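Local coordinates for protein ZYG-9 (Caenorhabditis elegans, PDB 2OF3) that organises microtubules and spindle poles during mitosis and meiosis in the one-cell embryo, probably by binding tubulin through TOG domains such as this one, at residues F28-D33 against R95-N100; D154-L159 against L166-M171; L206-T211 against I228-A233. All coordinates share one frame; numbering follows the deposited sequence.

Contact 1: residues F28-D33 against R95-N100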
# COMPACT_ATOMS: atom_id res chain seq x y z
N PHE A 28 -8.76 -0.02 11.54
CA PHE A 28 -9.91 -0.90 11.58
C PHE A 28 -9.78 -2.11 10.64
O PHE A 28 -8.99 -2.11 9.71
CB PHE A 28 -11.18 -0.12 11.21
CG PHE A 28 -11.05 0.76 9.98
CD1 PHE A 28 -11.05 0.21 8.67
CD2 PHE A 28 -10.94 2.15 10.11
CE1 PHE A 28 -10.92 1.00 7.52
CE2 PHE A 28 -10.84 2.96 8.95
CZ PHE A 28 -10.81 2.37 7.66
N GLN A 29 -10.61 -3.13 10.88
CA GLN A 29 -10.69 -4.26 9.99
C GLN A 29 -11.66 -3.91 8.88
O GLN A 29 -11.52 -4.37 7.76
CB GLN A 29 -11.22 -5.48 10.75
CG GLN A 29 -10.29 -5.99 11.82
CD GLN A 29 -8.91 -6.40 11.24
OE1 GLN A 29 -8.85 -6.95 10.13
NE2 GLN A 29 -7.82 -6.13 11.98
N ALA A 30 -12.67 -3.12 9.22
CA ALA A 30 -13.63 -2.62 8.26
C ALA A 30 -14.06 -1.27 8.81
O ALA A 30 -14.05 -1.09 10.03
CB ALA A 30 -14.83 -3.56 8.14
N PRO A 31 -14.38 -0.30 7.94
CA PRO A 31 -14.70 1.07 8.42
C PRO A 31 -15.84 1.09 9.44
O PRO A 31 -16.77 0.31 9.31
CB PRO A 31 -15.13 1.79 7.15
CG PRO A 31 -14.47 1.02 6.03
CD PRO A 31 -14.40 -0.40 6.47
N THR A 32 -15.75 1.94 10.46
CA THR A 32 -16.80 2.05 11.47
C THR A 32 -17.33 3.48 11.47
O THR A 32 -16.68 4.40 10.94
CB THR A 32 -16.24 1.75 12.84
OG1 THR A 32 -15.45 2.86 13.26
CG2 THR A 32 -15.31 0.52 12.79
N ASP A 33 -18.51 3.71 12.06
CA ASP A 33 -19.08 5.06 12.09
C ASP A 33 -18.09 6.00 12.74
O ASP A 33 -17.96 7.14 12.32
CB ASP A 33 -20.44 5.11 12.87
CG ASP A 33 -20.87 6.57 13.27
OD1 ASP A 33 -21.63 7.11 12.46
OD2 ASP A 33 -20.47 7.17 14.34
N ARG A 95 -13.32 3.72 0.10
CA ARG A 95 -13.63 3.18 -1.23
C ARG A 95 -13.05 1.83 -1.50
O ARG A 95 -13.60 1.11 -2.32
CB ARG A 95 -13.20 4.13 -2.36
CG ARG A 95 -13.75 5.54 -2.22
CD ARG A 95 -15.29 5.53 -2.18
NE ARG A 95 -15.66 6.40 -1.09
CZ ARG A 95 -16.40 6.07 -0.05
NH1 ARG A 95 -16.98 4.91 0.05
NH2 ARG A 95 -16.61 6.97 0.87
N PHE A 96 -11.99 1.42 -0.84
CA PHE A 96 -11.47 0.05 -0.98
C PHE A 96 -12.39 -1.05 -0.45
O PHE A 96 -12.18 -2.22 -0.76
CB PHE A 96 -10.04 -0.10 -0.38
CG PHE A 96 -9.00 0.76 -1.06
CD1 PHE A 96 -9.22 1.30 -2.33
CD2 PHE A 96 -7.79 1.05 -0.42
CE1 PHE A 96 -8.26 2.13 -2.97
CE2 PHE A 96 -6.81 1.86 -1.04
CZ PHE A 96 -7.05 2.41 -2.33
N PHE A 97 -13.39 -0.70 0.35
CA PHE A 97 -14.27 -1.70 0.95
C PHE A 97 -15.58 -1.93 0.14
O PHE A 97 -16.26 -2.94 0.30
CB PHE A 97 -14.54 -1.32 2.41
CG PHE A 97 -13.37 -1.63 3.30
CD1 PHE A 97 -13.28 -2.85 3.94
CD2 PHE A 97 -12.32 -0.72 3.43
CE1 PHE A 97 -12.19 -3.19 4.72
CE2 PHE A 97 -11.21 -1.03 4.25
CZ PHE A 97 -11.15 -2.27 4.90
N GLU A 98 -15.88 -1.01 -0.76
CA GLU A 98 -16.98 -1.15 -1.68
C GLU A 98 -16.58 -1.93 -2.94
O GLU A 98 -15.41 -1.97 -3.33
CB GLU A 98 -17.41 0.24 -2.03
CG GLU A 98 -17.96 0.86 -0.79
CD GLU A 98 -17.90 2.36 -0.78
OE1 GLU A 98 -17.54 2.96 -1.82
OE2 GLU A 98 -18.20 2.92 0.31
N THR A 99 -17.55 -2.57 -3.58
CA THR A 99 -17.30 -3.24 -4.87
C THR A 99 -18.02 -2.38 -5.90
O THR A 99 -19.25 -2.26 -5.91
CB THR A 99 -17.91 -4.65 -4.90
OG1 THR A 99 -19.34 -4.52 -4.80
CG2 THR A 99 -17.40 -5.52 -3.71
N ASN A 100 -17.23 -1.72 -6.74
CA ASN A 100 -17.74 -0.85 -7.76
C ASN A 100 -16.50 -0.50 -8.54
O ASN A 100 -15.74 0.37 -8.15
CB ASN A 100 -18.41 0.39 -7.15
CG ASN A 100 -18.60 1.52 -8.16
OD1 ASN A 100 -18.41 1.37 -9.37
ND2 ASN A 100 -18.96 2.68 -7.64
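Two first torsions bring the rings of Phe28 and Phe97 together. In Phe97, CG stands anti to the carbonyl carbon (chi1 -76°), which carries the ring out of its loop toward 28-33. In Phe28, CG takes the crowded position between the backbone N and the carbonyl carbon (chi1 47°), folding the ring back over its own segment. Phe28 CE1 and Phe97 CE2 then come within 3.9 Å, the Phe97 atom lying near the plane of the Phe28 ring, at its edge.

Pro31 works on both rings. Its CD sits over one face of Phe97, 3.6 Å from the ring centroid and only 11° off the normal, a clear CH-pi contact. Proline suits this place because the CD hydrogens, next to the ring nitrogen, are slightly polarised and the rigid ring can lie on an aromatic face at little entropic cost. Within its own segment, Pro31 CA lies 3.7 Å above the plane of the Phe28 ring, over its centre.

TOG domains are built as a row of paired helices of the HEAT-repeat kind, and this contact joins two of the non-helical parts: the approach to helix 33-44 and the link between helices 85-95 and 101-120. The Phe28 ring also meets Trp26, His35 and Tyr136, and the Tyr136 hydroxyl is hydrogen-bonded to Phe28 O, tying the approach segment to helix 127-139 as well.

The backbone bend at Gln29 and Ala30 completes the seat for Phe97. Gln29 O comes obliquely to 3.3 Å from Phe97 CE1. Ala30 meets that carbon chiefly through its backbone, Ala30 CA lying 3.9 Å from Phe97 CE1 and CB farther off; so short a side chain is consistent with a ring this near the main chain. The CB of Gln29 points away from Phe97, and the residue is exposed, as suits a polar amide.

Contact 2: residues D154-L159 against L166-M171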
# COMPACT_ATOMS: atom_id res chain seq x y z
N ASP A 154 1.61 -0.13 -9.49
CA ASP A 154 2.25 1.16 -9.86
C ASP A 154 2.22 2.14 -8.70
O ASP A 154 3.19 2.89 -8.49
CB ASP A 154 1.57 1.83 -11.06
CG ASP A 154 1.72 1.02 -12.36
OD1 ASP A 154 2.75 0.29 -12.51
OD2 ASP A 154 0.80 1.11 -13.21
N ILE A 155 1.12 2.16 -7.93
CA ILE A 155 1.09 3.02 -6.70
C ILE A 155 2.06 2.48 -5.63
O ILE A 155 2.78 3.22 -5.03
CB ILE A 155 -0.36 3.18 -6.10
CG1 ILE A 155 -1.28 3.91 -7.06
CG2 ILE A 155 -0.36 3.87 -4.69
CD1 ILE A 155 -2.71 3.41 -6.92
N VAL A 156 2.10 1.17 -5.44
CA VAL A 156 3.06 0.58 -4.51
C VAL A 156 4.48 0.98 -4.91
O VAL A 156 5.30 1.24 -4.05
CB VAL A 156 2.90 -0.94 -4.48
CG1 VAL A 156 4.04 -1.56 -3.63
CG2 VAL A 156 1.54 -1.32 -3.85
N ASN A 157 4.81 0.98 -6.21
CA ASN A 157 6.18 1.30 -6.68
C ASN A 157 6.58 2.74 -6.37
O ASN A 157 7.74 3.02 -6.02
CB ASN A 157 6.33 1.03 -8.21
CG ASN A 157 6.39 -0.46 -8.55
OD1 ASN A 157 6.60 -1.32 -7.67
ND2 ASN A 157 6.21 -0.78 -9.85
N VAL A 158 5.64 3.67 -6.45
CA VAL A 158 5.91 5.07 -6.00
C VAL A 158 6.14 5.15 -4.46
O VAL A 158 7.11 5.77 -3.99
CB VAL A 158 4.78 6.04 -6.45
CG1 VAL A 158 5.07 7.46 -6.01
CG2 VAL A 158 4.62 5.97 -8.00
N LEU A 159 5.27 4.52 -3.68
CA LEU A 159 5.42 4.51 -2.24
C LEU A 159 6.70 3.85 -1.78
O LEU A 159 7.27 4.25 -0.78
CB LEU A 159 4.23 3.77 -1.59
CG LEU A 159 2.91 4.52 -1.56
CD1 LEU A 159 1.72 3.56 -1.35
CD2 LEU A 159 2.99 5.55 -0.45
N LEU A 166 12.78 -0.97 3.76
CA LEU A 166 12.79 -1.36 5.16
C LEU A 166 11.50 -1.07 5.87
O LEU A 166 11.07 -1.85 6.69
CB LEU A 166 14.00 -0.74 5.90
CG LEU A 166 14.09 -1.00 7.43
CD1 LEU A 166 14.25 -2.50 7.77
CD2 LEU A 166 15.23 -0.18 8.04
N LYS A 167 10.87 0.07 5.60
CA LYS A 167 9.60 0.37 6.26
C LYS A 167 8.39 -0.23 5.54
O LYS A 167 7.36 -0.39 6.16
CB LYS A 167 9.37 1.89 6.40
CG LYS A 167 10.31 2.64 7.34
CD LYS A 167 10.05 2.32 8.82
CE LYS A 167 10.91 3.23 9.79
NZ LYS A 167 11.01 4.68 9.28
N MET A 168 8.49 -0.52 4.23
CA MET A 168 7.40 -1.18 3.49
C MET A 168 7.25 -2.67 3.80
O MET A 168 6.14 -3.19 3.87
CB MET A 168 7.61 -0.99 1.98
CG MET A 168 7.26 0.46 1.40
SD MET A 168 5.54 1.03 1.48
CE MET A 168 4.90 0.07 0.14
N THR A 169 8.38 -3.35 4.00
CA THR A 169 8.40 -4.83 4.04
C THR A 169 7.58 -5.42 5.15
O THR A 169 6.88 -6.40 4.91
CB THR A 169 9.84 -5.36 4.02
OG1 THR A 169 10.43 -4.92 2.80
CG2 THR A 169 9.92 -6.92 4.10
N PRO A 170 7.62 -4.84 6.38
CA PRO A 170 6.75 -5.38 7.46
C PRO A 170 5.24 -5.43 7.09
O PRO A 170 4.52 -6.38 7.49
CB PRO A 170 6.99 -4.37 8.63
CG PRO A 170 8.33 -3.77 8.37
CD PRO A 170 8.49 -3.73 6.86
N MET A 171 4.76 -4.44 6.34
CA MET A 171 3.35 -4.40 5.91
C MET A 171 3.14 -5.43 4.81
O MET A 171 2.09 -6.08 4.76
CB MET A 171 3.00 -2.99 5.40
CG MET A 171 2.82 -1.92 6.59
SD MET A 171 2.49 -0.22 6.14
CE MET A 171 3.87 0.15 5.19
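Met168, Val156 and Leu159 bring no flat group to their meeting, so neither faces nor edges decide how they fit; the packing is apolar, methyl against methyl and methylene, and the side chain of Tyr194, on helix 181-198, also packs on Met168. Met168 does the touching with a single atom, the terminal methyl CE. The tip of Met168 comes in obliquely, its CE 4.1 Å from Leu159 CB and 4.2 Å from Val156 CG1.

Because Val156 and Leu159 are three residues apart, they stand on neighbouring turns of the same helix face, and the methyl can rest against both. Met168 reaches them through a chain bent twice beyond its first torsion (chi2 -64°, chi3 -77°). Methionine suits the place because its flexible, unbranched chain can fold at these two bonds to set its methyl on two neighbouring side chains; the closest pair of CA atoms, Leu159 and Met168, is 8.3 Å apart. On the other side, beta-branched Val156 offers CG1 from a stiff stem, and Leu159 offers CB, close to its backbone.

In the HEAT-type helical array of the TOG domain, the contact joins helix 146-163 to helix 165-174 across the sharp turn between them. All three touching residues are buried: Val156 also packs on Leu137 and Val190, and Leu159 on Met125.

Helix 165-174 is kinked just beyond Met168. Pro170 has no backbone N-H to give, and the N of Met171 likewise makes no bond to the turn before, reaching Met168 O only weakly at 3.1 Å. Thr169 hydrogen-bonds through OG1 to Pro165 O, returning its hydroxyl to the helix's own backbone.

Contact 3: residues L206-T211 against I228-A233; sequences LSVEKT and INVLVA
This is a small, buried, apolar helix-to-helix contact near the C-terminal end of the HEAT-type alpha-solenoid that makes up the TOG domain. It sets the start of the short helix 208-212 against the middle of the long helix 221-238, and two pairs, Val208 with Val230 and Glu209 with Leu231, carry it.

The valines meet through one methyl each, CG1 to CG1 at 4.0 Å, their side chains crossing at about a right angle. In both, CG1 lies anti to the backbone N (chi1 172° in Val208, 168° in Val230), which turns that branch into the interface. Valine suits the position because its beta branch fixes a compact methyl close to the backbone. Helix 181-198 also adjoins the site, with Ile191 against Val208.

Leu231 reaches further: its CB bond does not aim straight at the partner, but the extended chain brings CD2 up to the backbone of Glu209, 3.8 Å from O and 4.0 Å from CA. The helices are close here, with the CA atoms of Glu209 and Leu231 only 6.4 Å apart. Glu209 contributes its backbone and CB, while its carboxylate leads away, so the charge is kept off the leucine methyl. There Glu209 OE2 comes close to Glu238 OE2; such a pairing would probably favour a proton on one of the two.

Ser207 holds the N-cap position with a left-handed backbone conformation, but its side chain makes no capping bond. Its carbonyl starts the regular helical bonding and also takes the Thr211 hydroxyl: Ser207 O accepts from Thr211 N at 3.0 Å and from Thr211 OG1 at 2.5 Å, a distance short enough that its exact value is uncertain, the two donors arriving from opposite faces of the carbonyl plane.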
# COMPACT_ATOMS: atom_id res chain seq x y z
N LEU A 206 14.24 -8.16 9.60
CA LEU A 206 12.84 -8.51 9.33
C LEU A 206 12.55 -10.02 9.17
O LEU A 206 11.38 -10.44 9.16
CB LEU A 206 12.31 -7.71 8.13
CG LEU A 206 12.41 -6.18 8.33
CD1 LEU A 206 11.79 -5.51 7.13
CD2 LEU A 206 11.69 -5.78 9.65
N SER A 207 13.59 -10.84 9.08
CA SER A 207 13.34 -12.29 9.02
C SER A 207 12.49 -12.63 7.75
O SER A 207 11.53 -13.41 7.81
CB SER A 207 12.60 -12.79 10.27
OG SER A 207 13.48 -12.86 11.39
N VAL A 208 12.87 -12.04 6.62
CA VAL A 208 12.22 -12.29 5.37
C VAL A 208 12.31 -13.78 4.99
O VAL A 208 11.29 -14.39 4.71
CB VAL A 208 12.81 -11.43 4.25
CG1 VAL A 208 12.25 -11.85 2.89
CG2 VAL A 208 12.55 -9.93 4.53
N GLU A 209 13.51 -14.35 5.00
CA GLU A 209 13.69 -15.76 4.56
C GLU A 209 12.81 -16.70 5.34
O GLU A 209 12.09 -17.50 4.74
CB GLU A 209 15.14 -16.24 4.62
CG GLU A 209 16.13 -15.34 3.93
CD GLU A 209 16.76 -14.27 4.87
OE1 GLU A 209 16.10 -13.78 5.82
OE2 GLU A 209 17.92 -13.91 4.63
N LYS A 210 12.77 -16.54 6.65
CA LYS A 210 12.00 -17.42 7.50
C LYS A 210 10.49 -17.23 7.39
O LYS A 210 9.73 -18.20 7.54
CB LYS A 210 12.43 -17.25 8.98
CG LYS A 210 11.57 -18.02 9.98
CD LYS A 210 12.23 -18.14 11.38
CE LYS A 210 11.72 -19.41 12.16
NZ LYS A 210 12.44 -20.74 11.80
N THR A 211 10.06 -15.98 7.19
CA THR A 211 8.65 -15.70 7.05
C THR A 211 8.12 -16.19 5.70
O THR A 211 6.96 -16.64 5.59
CB THR A 211 8.39 -14.16 7.16
OG1 THR A 211 9.09 -13.66 8.31
CG2 THR A 211 6.94 -13.88 7.31
N ILE A 228 9.27 -19.06 -3.87
CA ILE A 228 10.51 -19.65 -4.38
C ILE A 228 11.38 -18.54 -4.91
O ILE A 228 12.57 -18.50 -4.55
CB ILE A 228 10.23 -20.69 -5.51
CG1 ILE A 228 9.61 -21.95 -4.92
CG2 ILE A 228 11.52 -21.01 -6.31
CD1 ILE A 228 8.94 -22.84 -5.97
N ASN A 229 10.85 -17.63 -5.73
CA ASN A 229 11.71 -16.59 -6.28
C ASN A 229 12.26 -15.54 -5.29
O ASN A 229 13.33 -15.01 -5.51
CB ASN A 229 11.04 -15.91 -7.49
CG ASN A 229 11.00 -16.79 -8.72
OD1 ASN A 229 10.19 -16.59 -9.61
ND2 ASN A 229 11.87 -17.74 -8.78
N VAL A 230 11.56 -15.29 -4.20
CA VAL A 230 12.11 -14.51 -3.10
C VAL A 230 13.36 -15.20 -2.50
O VAL A 230 14.42 -14.56 -2.33
CB VAL A 230 11.00 -14.21 -1.96
CG1 VAL A 230 11.65 -13.65 -0.65
CG2 VAL A 230 9.86 -13.23 -2.45
N LEU A 231 13.29 -16.50 -2.23
CA LEU A 231 14.41 -17.23 -1.61
C LEU A 231 15.62 -17.34 -2.52
O LEU A 231 16.76 -17.22 -2.04
CB LEU A 231 13.94 -18.61 -1.17
CG LEU A 231 12.84 -18.65 -0.12
CD1 LEU A 231 12.50 -20.08 0.13
CD2 LEU A 231 13.27 -17.98 1.20
N VAL A 232 15.38 -17.52 -3.81
CA VAL A 232 16.43 -17.46 -4.86
C VAL A 232 17.10 -16.09 -4.98
O VAL A 232 18.33 -16.01 -5.19
CB VAL A 232 15.84 -17.82 -6.26
CG1 VAL A 232 16.85 -17.61 -7.38
CG2 VAL A 232 15.32 -19.26 -6.27
N ALA A 233 16.30 -15.01 -4.89
CA ALA A 233 16.84 -13.64 -4.90
C ALA A 233 17.75 -13.42 -3.67
O ALA A 233 18.81 -12.80 -3.79
CB ALA A 233 15.70 -12.61 -4.94

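The three contacts follow one another along the chain without overlap, and in space they run along the solenoid: contacts 1 and 3 lie on opposite sides of the chain's centre, their own centres 31 Å apart, with contact 2 near the middle. Contact 1 lies 21 Å from contact 2, centre to centre, and the two do not touch; helix 127-139 packs on both. Contacts 2 and 3, 17 Å apart between centres, meet directly: Leu206 CD1 packs on Thr169 CB at 3.7 Å, and helix 181-198 borders both. Contact 2 joins consecutive helices and contact 3 nearby ones, whereas contact 1 unites loops 62 residues apart, as fits an elongated helical-repeat domain.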